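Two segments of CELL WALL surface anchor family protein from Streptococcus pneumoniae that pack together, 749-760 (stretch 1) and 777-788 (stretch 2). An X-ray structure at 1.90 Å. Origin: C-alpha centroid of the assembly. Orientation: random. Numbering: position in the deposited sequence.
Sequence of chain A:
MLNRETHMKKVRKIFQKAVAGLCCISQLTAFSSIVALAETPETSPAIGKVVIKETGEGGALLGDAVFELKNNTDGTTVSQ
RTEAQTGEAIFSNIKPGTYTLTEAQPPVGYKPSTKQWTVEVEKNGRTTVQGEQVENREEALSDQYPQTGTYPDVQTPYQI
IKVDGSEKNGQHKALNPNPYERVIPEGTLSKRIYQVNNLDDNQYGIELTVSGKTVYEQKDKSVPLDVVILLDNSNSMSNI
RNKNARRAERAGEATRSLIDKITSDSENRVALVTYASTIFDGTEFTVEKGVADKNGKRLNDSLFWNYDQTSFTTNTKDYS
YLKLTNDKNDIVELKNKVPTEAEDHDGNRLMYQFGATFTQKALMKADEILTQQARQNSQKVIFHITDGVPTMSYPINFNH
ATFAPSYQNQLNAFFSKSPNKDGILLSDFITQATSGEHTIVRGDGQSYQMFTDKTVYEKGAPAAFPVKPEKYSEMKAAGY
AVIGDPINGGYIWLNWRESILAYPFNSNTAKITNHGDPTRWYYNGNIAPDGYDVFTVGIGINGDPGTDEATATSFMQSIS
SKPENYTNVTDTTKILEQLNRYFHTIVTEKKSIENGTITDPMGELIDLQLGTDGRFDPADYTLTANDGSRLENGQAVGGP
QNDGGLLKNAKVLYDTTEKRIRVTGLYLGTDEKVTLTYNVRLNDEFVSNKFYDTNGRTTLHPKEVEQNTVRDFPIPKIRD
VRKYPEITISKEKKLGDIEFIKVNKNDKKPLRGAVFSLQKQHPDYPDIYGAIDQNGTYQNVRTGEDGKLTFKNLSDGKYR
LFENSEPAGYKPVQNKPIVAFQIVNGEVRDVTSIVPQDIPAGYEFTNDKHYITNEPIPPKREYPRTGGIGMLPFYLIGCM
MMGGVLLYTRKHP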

# COMPACT_ATOMS: atom_id res chain seq x y z
N LYS A 749 91.85 35.20 -3.83
CA LYS A 749 91.78 34.66 -2.46
C LYS A 749 90.84 35.42 -1.51
O LYS A 749 90.69 36.62 -1.63
CB LYS A 749 93.17 34.58 -1.84
CG LYS A 749 93.77 33.20 -1.79
CD LYS A 749 94.60 32.80 -3.01
CE LYS A 749 95.39 31.52 -2.67
NZ LYS A 749 96.10 30.85 -3.81
N PRO A 750 90.23 34.71 -0.54
CA PRO A 750 89.26 35.33 0.39
C PRO A 750 89.88 36.28 1.40
O PRO A 750 91.01 36.04 1.84
CB PRO A 750 88.65 34.11 1.10
CG PRO A 750 89.75 33.03 1.02
CD PRO A 750 90.34 33.24 -0.35
N LEU A 751 89.17 37.35 1.75
CA LEU A 751 89.71 38.39 2.64
C LEU A 751 88.96 38.61 3.94
O LEU A 751 87.75 38.83 3.95
CB LEU A 751 89.82 39.77 1.94
CG LEU A 751 90.70 39.92 0.69
CD1 LEU A 751 90.59 41.34 0.11
CD2 LEU A 751 92.12 39.57 1.06
N ARG A 752 89.72 38.60 5.04
CA ARG A 752 89.15 38.77 6.38
C ARG A 752 89.21 40.25 6.74
O ARG A 752 90.15 40.96 6.38
CB ARG A 752 89.99 38.01 7.41
CG ARG A 752 89.58 38.15 8.88
CD ARG A 752 90.61 37.44 9.78
NE ARG A 752 91.97 37.89 9.48
CZ ARG A 752 93.01 37.92 10.34
NH1 ARG A 752 92.90 37.52 11.61
NH2 ARG A 752 94.19 38.36 9.90
N GLY A 753 88.20 40.73 7.45
CA GLY A 753 88.32 42.06 8.00
C GLY A 753 87.73 43.17 7.16
O GLY A 753 87.91 44.33 7.53
N ALA A 754 87.02 42.87 6.07
CA ALA A 754 86.27 43.95 5.39
C ALA A 754 84.94 44.13 6.12
O ALA A 754 84.43 43.18 6.71
CB ALA A 754 86.02 43.63 3.88
N VAL A 755 84.36 45.32 6.05
CA VAL A 755 83.11 45.62 6.76
C VAL A 755 82.07 46.14 5.77
O VAL A 755 82.33 47.06 5.00
CB VAL A 755 83.34 46.63 7.89
CG1 VAL A 755 82.02 47.06 8.54
CG2 VAL A 755 84.34 46.07 8.94
N PHE A 756 80.88 45.54 5.76
CA PHE A 756 79.84 45.90 4.80
C PHE A 756 78.52 46.11 5.53
O PHE A 756 78.35 45.56 6.62
CB PHE A 756 79.63 44.74 3.83
CG PHE A 756 80.74 44.56 2.82
CD1 PHE A 756 81.94 43.98 3.18
CD2 PHE A 756 80.57 44.94 1.50
CE1 PHE A 756 82.95 43.78 2.27
CE2 PHE A 756 81.59 44.77 0.56
CZ PHE A 756 82.78 44.18 0.95
N SER A 757 77.61 46.84 4.90
CA SER A 757 76.28 47.03 5.44
C SER A 757 75.31 46.83 4.29
O SER A 757 75.50 47.40 3.22
CB SER A 757 76.13 48.42 6.05
OG SER A 757 76.90 48.51 7.23
N LEU A 758 74.28 46.02 4.52
CA LEU A 758 73.21 45.79 3.54
C LEU A 758 72.07 46.79 3.73
O LEU A 758 71.44 46.79 4.79
CB LEU A 758 72.69 44.35 3.64
CG LEU A 758 71.70 43.84 2.58
CD1 LEU A 758 72.03 44.22 1.12
CD2 LEU A 758 71.52 42.30 2.72
N GLN A 759 71.82 47.64 2.74
CA GLN A 759 70.72 48.60 2.83
C GLN A 759 69.49 48.13 2.08
O GLN A 759 69.60 47.38 1.10
CB GLN A 759 71.12 49.97 2.29
CG GLN A 759 72.39 50.53 2.92
CD GLN A 759 72.14 51.09 4.30
OE1 GLN A 759 72.29 50.42 5.32
NE2 GLN A 759 71.72 52.36 4.33
N LYS A 760 68.31 48.55 2.54
CA LYS A 760 67.05 48.24 1.88
C LYS A 760 66.32 49.52 1.49
O LYS A 760 66.37 50.49 2.24
CB LYS A 760 66.14 47.37 2.75
CG LYS A 760 65.05 46.67 1.94
CD LYS A 760 64.24 45.69 2.78
CE LYS A 760 63.03 45.15 1.98
NZ LYS A 760 62.22 46.22 1.32
N THR A 777 70.72 44.48 12.12
CA THR A 777 70.81 43.37 11.17
C THR A 777 71.50 43.67 9.83
O THR A 777 71.07 44.52 9.03
CB THR A 777 69.45 42.65 10.98
OG1 THR A 777 69.71 41.30 10.57
CG2 THR A 777 68.59 43.36 9.92
N TYR A 778 72.58 42.92 9.60
CA TYR A 778 73.42 43.08 8.42
C TYR A 778 73.99 44.50 8.30
O TYR A 778 74.12 45.05 7.21
CB TYR A 778 72.65 42.67 7.15
CG TYR A 778 72.22 41.22 7.17
CD1 TYR A 778 73.03 40.24 7.74
CD2 TYR A 778 71.00 40.83 6.60
CE1 TYR A 778 72.65 38.89 7.74
CE2 TYR A 778 70.59 39.49 6.60
CZ TYR A 778 71.42 38.53 7.18
OH TYR A 778 71.03 37.22 7.16
N GLN A 779 74.32 45.08 9.45
CA GLN A 779 74.95 46.39 9.51
C GLN A 779 76.33 46.13 10.09
O GLN A 779 76.42 45.41 11.09
CB GLN A 779 74.12 47.33 10.39
CG GLN A 779 72.82 47.67 9.70
CD GLN A 779 73.01 48.80 8.73
OE1 GLN A 779 73.68 49.79 9.05
NE2 GLN A 779 72.43 48.66 7.54
N ASN A 780 77.37 46.66 9.43
CA ASN A 780 78.75 46.45 9.88
C ASN A 780 79.14 44.99 10.00
O ASN A 780 79.64 44.55 11.02
CB ASN A 780 78.97 47.07 11.27
CG ASN A 780 79.06 48.57 11.21
OD1 ASN A 780 78.40 49.23 10.41
ND2 ASN A 780 79.90 49.12 12.07
N VAL A 781 78.88 44.21 8.96
CA VAL A 781 79.24 42.80 9.04
C VAL A 781 80.69 42.73 8.60
O VAL A 781 81.07 43.29 7.58
CB VAL A 781 78.30 41.89 8.24
CG1 VAL A 781 76.87 42.17 8.65
CG2 VAL A 781 78.44 42.14 6.75
N ARG A 782 81.50 42.06 9.42
CA ARG A 782 82.92 41.97 9.19
C ARG A 782 83.19 40.56 8.65
O ARG A 782 82.76 39.59 9.28
CB ARG A 782 83.63 42.18 10.53
CG ARG A 782 85.12 42.09 10.45
CD ARG A 782 85.72 42.51 11.79
NE ARG A 782 87.18 42.61 11.72
CZ ARG A 782 87.84 43.73 11.43
NH1 ARG A 782 87.19 44.87 11.17
NH2 ARG A 782 89.17 43.69 11.38
N THR A 783 83.87 40.44 7.52
CA THR A 783 84.22 39.14 6.95
C THR A 783 85.23 38.37 7.79
O THR A 783 86.10 38.99 8.42
CB THR A 783 84.78 39.26 5.50
OG1 THR A 783 85.99 40.05 5.48
CG2 THR A 783 83.72 39.85 4.54
N GLY A 784 85.11 37.04 7.79
CA GLY A 784 86.05 36.11 8.45
C GLY A 784 87.06 35.56 7.46
O GLY A 784 87.19 36.09 6.35
N GLU A 785 87.79 34.50 7.81
CA GLU A 785 88.84 34.02 6.91
C GLU A 785 88.30 33.52 5.58
O GLU A 785 89.04 33.54 4.59
CB GLU A 785 89.68 32.89 7.49
CG GLU A 785 90.75 33.33 8.49
CD GLU A 785 91.33 32.13 9.23
OE1 GLU A 785 91.93 31.26 8.56
OE2 GLU A 785 91.15 32.04 10.46
N ASP A 786 87.05 33.07 5.55
CA ASP A 786 86.45 32.60 4.30
C ASP A 786 86.00 33.72 3.34
O ASP A 786 85.64 33.44 2.20
CB ASP A 786 85.30 31.62 4.56
CG ASP A 786 84.14 32.25 5.36
OD1 ASP A 786 84.06 33.49 5.52
OD2 ASP A 786 83.28 31.49 5.85
N GLY A 787 86.03 34.97 3.78
CA GLY A 787 85.66 36.10 2.94
C GLY A 787 84.15 36.29 2.81
O GLY A 787 83.71 37.23 2.13
N LYS A 788 83.36 35.42 3.44
CA LYS A 788 81.91 35.38 3.17
C LYS A 788 81.05 36.44 3.82
O LYS A 788 81.15 36.69 5.01
CB LYS A 788 81.32 34.01 3.49
CG LYS A 788 81.83 32.95 2.53
CD LYS A 788 81.19 31.63 2.83
CE LYS A 788 81.63 30.58 1.81
NZ LYS A 788 81.49 29.28 2.53

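The side chain of Thr 783 does the work of a backbone link: its hydroxyl OG1 donates to Leu 751 O (2.6 Å) and accepts from Ala 754 N (3.1 Å), so one side chain, its CA-to-CB bond directed toward stretch 1 and chi1 in the p well, ties down two backbone positions three residues apart. Gly 753 N donates to Thr 783 O (2.9 Å), and Thr 783 N donates to Ala 754 O (2.9 Å). Thr 783 also has the largest area covered by the other stretch of any residue.

From this clamp the chains run antiparallel as a short ladder. Phe 756 and Val 781 form a hydrogen-bonded pair, with Phe 756 N to Val 781 O at 2.9 Å and Val 781 N to Phe 756 O at 2.8 Å. Val 755 and Arg 782 form the adjoining non-hydrogen-bonded pair, their CA atoms 4.4 Å apart. There the CA hydrogens face carbonyls: Arg 782 CA lies 3.1 Å from Ala 754 O, and Val 755 CA lies 3.2 Å from Val 781 O. On one face Phe 756 CB meets Val 781 CG2 at 4.1 Å; on the other, Val 755 CG2 approaches Arg 782 NH1 at 3.8 Å, while Gly 753 O lies over one face of the guanidinium, 3.7 Å from NH1.

Beyond Val 781 the regular pairing gives way, and Asn 780 has positive phi and psi. A side chain again substitutes for backbone: Asn 780 N donates to Ser 757 OG (2.9 Å, at 170°). Leu 758 N donates to Tyr 778 O (2.9 Å), and Leu 758 CB touches Tyr 778 CB at 3.9 Å. The last link is between side chains. Both glutamines start with CA-to-CB pointing away, yet their m, m chains bring the ends back, and Gln 779 NE2 donates to Gln 759 OE1 at 2.8 Å.

At the opposite end, stretch 2 folds into a type I turn from Gly 784 to Gly 787, closed by Gly 787 N to Gly 784 O at 3.0 Å. Pro 750 packs on it, its CB 3.3 Å from Asp 786 O. Gly 787 has positive phi, which favours glycine, and a CB there would point toward stretch 1, tight against Pro 750 CB and Leu 751 N. Without one, Gly 787 CA sits 3.6 Å from Leu 751 O, the same carbonyl that receives the Thr 783 hydroxyl.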